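Local coordinates for protein tryptophan synthase alpha chain (Campylobacter jejuni, PDB 3THA) that probably cleaves indoleglycerol phosphate into indole and glyceraldehyde 3-phosphate, as the alpha subunit of tryptophan synthase in the last step of tryptophan biosynthesis, at residues 12-17 / 222-227; 42-47 / 88-93. One frame throughout, in Å; residues are numbered along the deposited sequence.

Contact 1 (12-17 / 222-227); sequences KENANV and DGVIVG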
loop_
_atom_site.group_PDB
_atom_site.type_symbol
_atom_site.label_atom_id
_atom_site.label_comp_id
_atom_site.label_asym_id
_atom_site.label_seq_id
_atom_site.Cartn_x
_atom_site.Cartn_y
_atom_site.Cartn_z
ATOM N N LYS B 12 -11.240 10.270 -26.365
ATOM C CA LYS B 12 -11.092 11.065 -27.583
ATOM C C LYS B 12 -9.729 11.766 -27.702
ATOM O O LYS B 12 -8.933 11.432 -28.585
ATOM C CB LYS B 12 -12.251 12.049 -27.755
ATOM C CG LYS B 12 -13.650 11.411 -27.570
ATOM C CD LYS B 12 -14.770 12.448 -27.661
ATOM C CE LYS B 12 -16.113 11.896 -27.190
ATOM N NZ LYS B 12 -17.229 12.890 -27.447
ATOM N N GLU B 13 -9.460 12.751 -26.848
ATOM C CA GLU B 13 -8.132 13.382 -26.847
ATOM C C GLU B 13 -7.343 12.760 -25.711
ATOM O O GLU B 13 -6.358 12.059 -25.926
ATOM C CB GLU B 13 -8.227 14.912 -26.666
ATOM C CG GLU B 13 -7.999 15.755 -27.933
ATOM C CD GLU B 13 -6.584 15.580 -28.546
ATOM O OE1 GLU B 13 -5.564 15.538 -27.798
ATOM O OE2 GLU B 13 -6.500 15.501 -29.797
ATOM N N ASN B 14 -7.818 12.982 -24.495
ATOM C CA ASN B 14 -7.119 12.540 -23.305
ATOM C C ASN B 14 -8.042 11.679 -22.463
ATOM O O ASN B 14 -9.248 11.875 -22.479
ATOM C CB ASN B 14 -6.675 13.747 -22.512
ATOM C CG ASN B 14 -5.454 13.489 -21.757
ATOM O OD1 ASN B 14 -5.514 13.123 -20.587
ATOM N ND2 ASN B 14 -4.302 13.649 -22.410
ATOM N N ALA B 15 -7.487 10.718 -21.735
ATOM C CA ALA B 15 -8.341 9.822 -20.970
ATOM C C ALA B 15 -8.532 10.303 -19.561
ATOM O O ALA B 15 -7.563 10.657 -18.881
ATOM C CB ALA B 15 -7.804 8.399 -20.974
ATOM N N ASN B 16 -9.782 10.316 -19.115
ATOM C CA ASN B 16 -10.022 10.488 -17.706
ATOM C C ASN B 16 -10.113 9.136 -17.026
ATOM O O ASN B 16 -10.953 8.313 -17.386
ATOM C CB ASN B 16 -11.264 11.319 -17.471
ATOM C CG ASN B 16 -11.211 12.628 -18.193
ATOM O OD1 ASN B 16 -10.168 13.260 -18.261
ATOM N ND2 ASN B 16 -12.342 13.049 -18.743
ATOM N N VAL B 17 -9.215 8.897 -16.074
ATOM C CA VAL B 17 -9.126 7.599 -15.421
ATOM C C VAL B 17 -9.330 7.840 -13.953
ATOM O O VAL B 17 -8.805 8.793 -13.413
ATOM C CB VAL B 17 -7.731 6.924 -15.611
ATOM C CG1 VAL B 17 -7.734 5.509 -14.999
ATOM C CG2 VAL B 17 -7.379 6.867 -17.081
ATOM N N ASP B 222 -1.364 10.855 -22.561
ATOM C CA ASP B 222 -2.585 10.458 -23.272
ATOM C C ASP B 222 -3.780 10.278 -22.341
ATOM O O ASP B 222 -4.869 9.958 -22.814
ATOM C CB ASP B 222 -2.360 9.104 -23.968
ATOM C CG ASP B 222 -1.324 9.167 -25.052
ATOM O OD1 ASP B 222 -1.232 10.192 -25.764
ATOM O OD2 ASP B 222 -0.605 8.181 -25.208
ATOM N N GLY B 223 -3.556 10.394 -21.028
ATOM C CA GLY B 223 -4.570 10.113 -20.010
ATOM C C GLY B 223 -4.121 10.576 -18.630
ATOM O O GLY B 223 -2.936 10.890 -18.433
ATOM N N VAL B 224 -5.055 10.620 -17.675
ATOM C CA VAL B 224 -4.772 11.136 -16.333
ATOM C C VAL B 224 -5.519 10.264 -15.342
ATOM O O VAL B 224 -6.675 9.908 -15.611
ATOM C CB VAL B 224 -5.280 12.586 -16.212
ATOM C CG1 VAL B 224 -5.250 13.062 -14.773
ATOM C CG2 VAL B 224 -4.490 13.518 -17.128
ATOM N N ILE B 225 -4.874 9.916 -14.221
ATOM C CA ILE B 225 -5.436 8.958 -13.258
ATOM C C ILE B 225 -5.619 9.583 -11.883
ATOM O O ILE B 225 -4.625 9.836 -11.204
ATOM C CB ILE B 225 -4.523 7.733 -13.092
ATOM C CG1 ILE B 225 -4.162 7.130 -14.445
ATOM C CG2 ILE B 225 -5.155 6.673 -12.187
ATOM C CD1 ILE B 225 -3.231 5.913 -14.353
ATOM N N VAL B 226 -6.872 9.834 -11.465
ATOM C CA VAL B 226 -7.136 10.327 -10.119
ATOM C C VAL B 226 -7.509 9.198 -9.120
ATOM O O VAL B 226 -8.413 8.371 -9.376
ATOM C CB VAL B 226 -8.163 11.427 -10.162
ATOM C CG1 VAL B 226 -8.430 12.003 -8.748
ATOM C CG2 VAL B 226 -7.694 12.540 -11.124
ATOM N N GLY B 227 -6.767 9.145 -8.004
ATOM C CA GLY B 227 -6.931 8.085 -6.980
ATOM C C GLY B 227 -7.550 8.529 -5.642
ATOM O O GLY B 227 -8.777 8.662 -5.489
HETATM O O HOH W 1 -2.188 13.079 -19.698
#
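V17 and I225 lie side by side and point the same way, V17 CB meeting I225 CG1 at 3.8 Å. V17 CG1, anti to its own backbone N (chi1 -175°), sits 4.0 Å from both I225 CG1 and CG2, set against the fork of the isoleucine. The backbone of V17 is held at N and O alike: its N donates to V224 O (2.8 Å), and its O accepts from V226 N. A15 and V224 continue this parallel pairing, V224 N giving its hydrogen to A15 O. Because G223 has no side chain, the chains draw close here, with A15 CA 3.9 Å from G223 CA. Just before the strands begin, the amide of N14 lies against the peptide link between D222 and G223: ND2 is 3.4 Å from D222 C, and OD1 touches G223 CA on one hand and V224 CG2 on the other. A water lies 2.6 Å from G223 O and probably donates to it, while accepting a weak bond from N14 ND2. A15, V17 and I225 look into the barrel toward I44, E46 and F203, while V224 faces outward onto V214 and M217 of helix 212-217, and strands 44-48 and 202-205 flank the pair.

Contact 2 (42-47 / 88-93); sequences IDILEL and KKALVF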
loop_
_atom_site.group_PDB
_atom_site.type_symbol
_atom_site.label_atom_id
_atom_site.label_comp_id
_atom_site.label_asym_id
_atom_site.label_seq_id
_atom_site.Cartn_x
_atom_site.Cartn_y
_atom_site.Cartn_z
ATOM N N ILE B 42 -15.761 10.095 -16.819
ATOM C CA ILE B 42 -14.695 9.088 -16.675
ATOM C C ILE B 42 -14.749 8.067 -17.812
ATOM O O ILE B 42 -15.812 7.491 -18.093
ATOM C CB ILE B 42 -14.848 8.352 -15.346
ATOM C CG1 ILE B 42 -14.742 9.359 -14.192
ATOM C CG2 ILE B 42 -13.865 7.191 -15.232
ATOM C CD1 ILE B 42 -15.256 8.825 -12.862
ATOM N N ASP B 43 -13.596 7.830 -18.443
ATOM C CA ASP B 43 -13.491 6.962 -19.606
ATOM C C ASP B 43 -13.095 5.547 -19.184
ATOM O O ASP B 43 -13.554 4.564 -19.782
ATOM C CB ASP B 43 -12.447 7.505 -20.578
ATOM C CG ASP B 43 -12.794 8.885 -21.101
ATOM O OD1 ASP B 43 -13.981 9.124 -21.434
ATOM O OD2 ASP B 43 -11.877 9.731 -21.205
ATOM N N ILE B 44 -12.237 5.448 -18.168
ATOM C CA ILE B 44 -11.754 4.172 -17.684
ATOM C C ILE B 44 -11.812 4.206 -16.176
ATOM O O ILE B 44 -11.220 5.083 -15.577
ATOM C CB ILE B 44 -10.292 3.967 -18.102
ATOM C CG1 ILE B 44 -10.186 4.140 -19.594
ATOM C CG2 ILE B 44 -9.724 2.601 -17.605
ATOM C CD1 ILE B 44 -8.833 4.486 -20.053
ATOM N N LEU B 45 -12.495 3.240 -15.570
ATOM C CA LEU B 45 -12.519 3.142 -14.134
ATOM C C LEU B 45 -11.657 2.029 -13.607
ATOM O O LEU B 45 -11.756 0.867 -14.095
ATOM C CB LEU B 45 -13.942 2.913 -13.656
ATOM C CG LEU B 45 -14.122 2.963 -12.150
ATOM C CD1 LEU B 45 -13.893 4.395 -11.672
ATOM C CD2 LEU B 45 -15.540 2.442 -11.764
ATOM N N GLU B 46 -10.849 2.342 -12.591
ATOM C CA GLU B 46 -10.109 1.303 -11.877
ATOM C C GLU B 46 -10.856 0.880 -10.612
ATOM O O GLU B 46 -11.297 1.706 -9.831
ATOM C CB GLU B 46 -8.695 1.777 -11.523
ATOM C CG GLU B 46 -7.907 2.340 -12.727
ATOM C CD GLU B 46 -6.559 2.959 -12.337
ATOM O OE1 GLU B 46 -6.350 3.206 -11.143
ATOM O OE2 GLU B 46 -5.726 3.234 -13.235
ATOM N N LEU B 47 -10.982 -0.416 -10.407
ATOM C CA LEU B 47 -11.826 -0.903 -9.351
ATOM C C LEU B 47 -10.934 -1.548 -8.300
ATOM O O LEU B 47 -10.435 -2.662 -8.509
ATOM C CB LEU B 47 -12.821 -1.936 -9.896
ATOM C CG LEU B 47 -13.749 -1.627 -11.076
ATOM C CD1 LEU B 47 -14.582 -2.865 -11.401
ATOM C CD2 LEU B 47 -14.649 -0.500 -10.711
ATOM N N LYS B 88 -20.632 1.234 -20.706
ATOM C CA LYS B 88 -19.807 1.174 -21.918
ATOM C C LYS B 88 -18.342 1.472 -21.625
ATOM O O LYS B 88 -17.475 1.233 -22.455
ATOM C CB LYS B 88 -20.321 2.142 -22.961
ATOM C CG LYS B 88 -21.571 1.648 -23.648
ATOM C CD LYS B 88 -21.300 0.400 -24.515
ATOM C CE LYS B 88 -22.600 -0.366 -24.837
ATOM N NZ LYS B 88 -23.718 0.490 -25.354
ATOM N N LYS B 89 -18.072 2.006 -20.447
ATOM C CA LYS B 89 -16.710 2.405 -20.093
ATOM C C LYS B 89 -15.820 1.213 -19.744
ATOM O O LYS B 89 -16.311 0.124 -19.451
ATOM C CB LYS B 89 -16.744 3.400 -18.943
ATOM C CG LYS B 89 -17.698 4.566 -19.188
ATOM C CD LYS B 89 -17.089 5.529 -20.143
ATOM C CE LYS B 89 -18.099 6.562 -20.558
ATOM N NZ LYS B 89 -18.607 7.268 -19.367
ATOM N N ALA B 90 -14.508 1.418 -19.802
ATOM C CA ALA B 90 -13.550 0.361 -19.494
ATOM C C ALA B 90 -13.440 0.125 -17.995
ATOM O O ALA B 90 -13.240 1.084 -17.217
ATOM C CB ALA B 90 -12.173 0.677 -20.082
ATOM N N LEU B 91 -13.523 -1.151 -17.613
ATOM C CA LEU B 91 -13.346 -1.589 -16.244
ATOM C C LEU B 91 -11.995 -2.312 -16.046
ATOM O O LEU B 91 -11.660 -3.258 -16.765
ATOM C CB LEU B 91 -14.522 -2.470 -15.838
ATOM C CG LEU B 91 -15.895 -1.782 -15.944
ATOM C CD1 LEU B 91 -17.023 -2.733 -15.597
ATOM C CD2 LEU B 91 -15.959 -0.493 -15.061
ATOM N N VAL B 92 -11.221 -1.827 -15.081
ATOM C CA VAL B 92 -9.889 -2.322 -14.804
ATOM C C VAL B 92 -9.775 -2.649 -13.296
ATOM O O VAL B 92 -10.022 -1.788 -12.449
ATOM C CB VAL B 92 -8.817 -1.257 -15.194
ATOM C CG1 VAL B 92 -7.441 -1.616 -14.635
ATOM C CG2 VAL B 92 -8.719 -1.161 -16.707
ATOM N N PHE B 93 -9.432 -3.894 -12.966
ATOM C CA PHE B 93 -9.120 -4.224 -11.594
ATOM C C PHE B 93 -7.800 -3.627 -11.171
ATOM O O PHE B 93 -6.827 -3.625 -11.917
ATOM C CB PHE B 93 -9.069 -5.720 -11.376
ATOM C CG PHE B 93 -10.389 -6.328 -11.076
ATOM C CD1 PHE B 93 -11.292 -5.690 -10.232
ATOM C CD2 PHE B 93 -10.728 -7.548 -11.618
ATOM C CE1 PHE B 93 -12.525 -6.254 -9.945
ATOM C CE2 PHE B 93 -11.981 -8.128 -11.355
ATOM C CZ PHE B 93 -12.864 -7.487 -10.514
#
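K89 NZ donates to I42 O at 3.1 Å, and the same ammonium is also bonded to L37 O, with weak bonds to D38 O and S40 O, so a cluster of main-chain carbonyls just beyond helix 27-35 grips one positive charge. The lysine chain reaches it alongside the 42-43 backbone: bent at chi2 (-76°), it brings CD to 3.1 Å from I42 O, while CB rests 3.5 Å from D43 O. The carboxylate of D43 is turned elsewhere, its OD2 accepting from N16 N; at a longer range its charge would probably still favour the ammonium.

From there the two strands run parallel. A90 N bonds to D43 O, a longish contact, and then L45 bonds to both residues flanking L91, its N giving to A90 O and its O accepting from V92 N. The shortest of these bonds joins L47 N to V92 O, 2.6 Å apart and nearly along the C=O axis.

Side chains divide between two faces. On one, I44 CG2 meets both A90 CB and V92 CG2 at 4.0 Å, and E46 CG comes near V92 CG1, E46 also packing on V17 and I121. On the other, L45 CB meets L91 CD2, and F93 presents its ring edge, through CD1, to L47 O at 3.6 Å, in the ring plane. L47, L91 and F93 pack on L82 of helix 75-83, part of the helical layer outside the barrel. This is a beta-alpha-beta crossover of a TIM barrel, with E46, the predicted proton acceptor, on the inner face as in other TrpA enzymes.

How the contacts relate
Both contacts belong to the same closed eight-stranded parallel barrel, with their centres about 11 Å apart. Contact 1 joins the first strand, 15-21, to the last, 223-226, and so shuts the ring; contact 2 pairs the second and third strands, 44-48 and 90-94, and falls entirely within the span of chain between the two halves of contact 1. The first and second strands are neighbours, so the pairs meet directly: N16 O probably bonds to the backbone N of D43 and of I44, and V17 CG1 packs 3.5 Å from E46 OE2. The barrel seam thus brings strand 223-226, from the far end of the sequence, to the predicted catalytic glutamate, with I225 and V17 both touching E46.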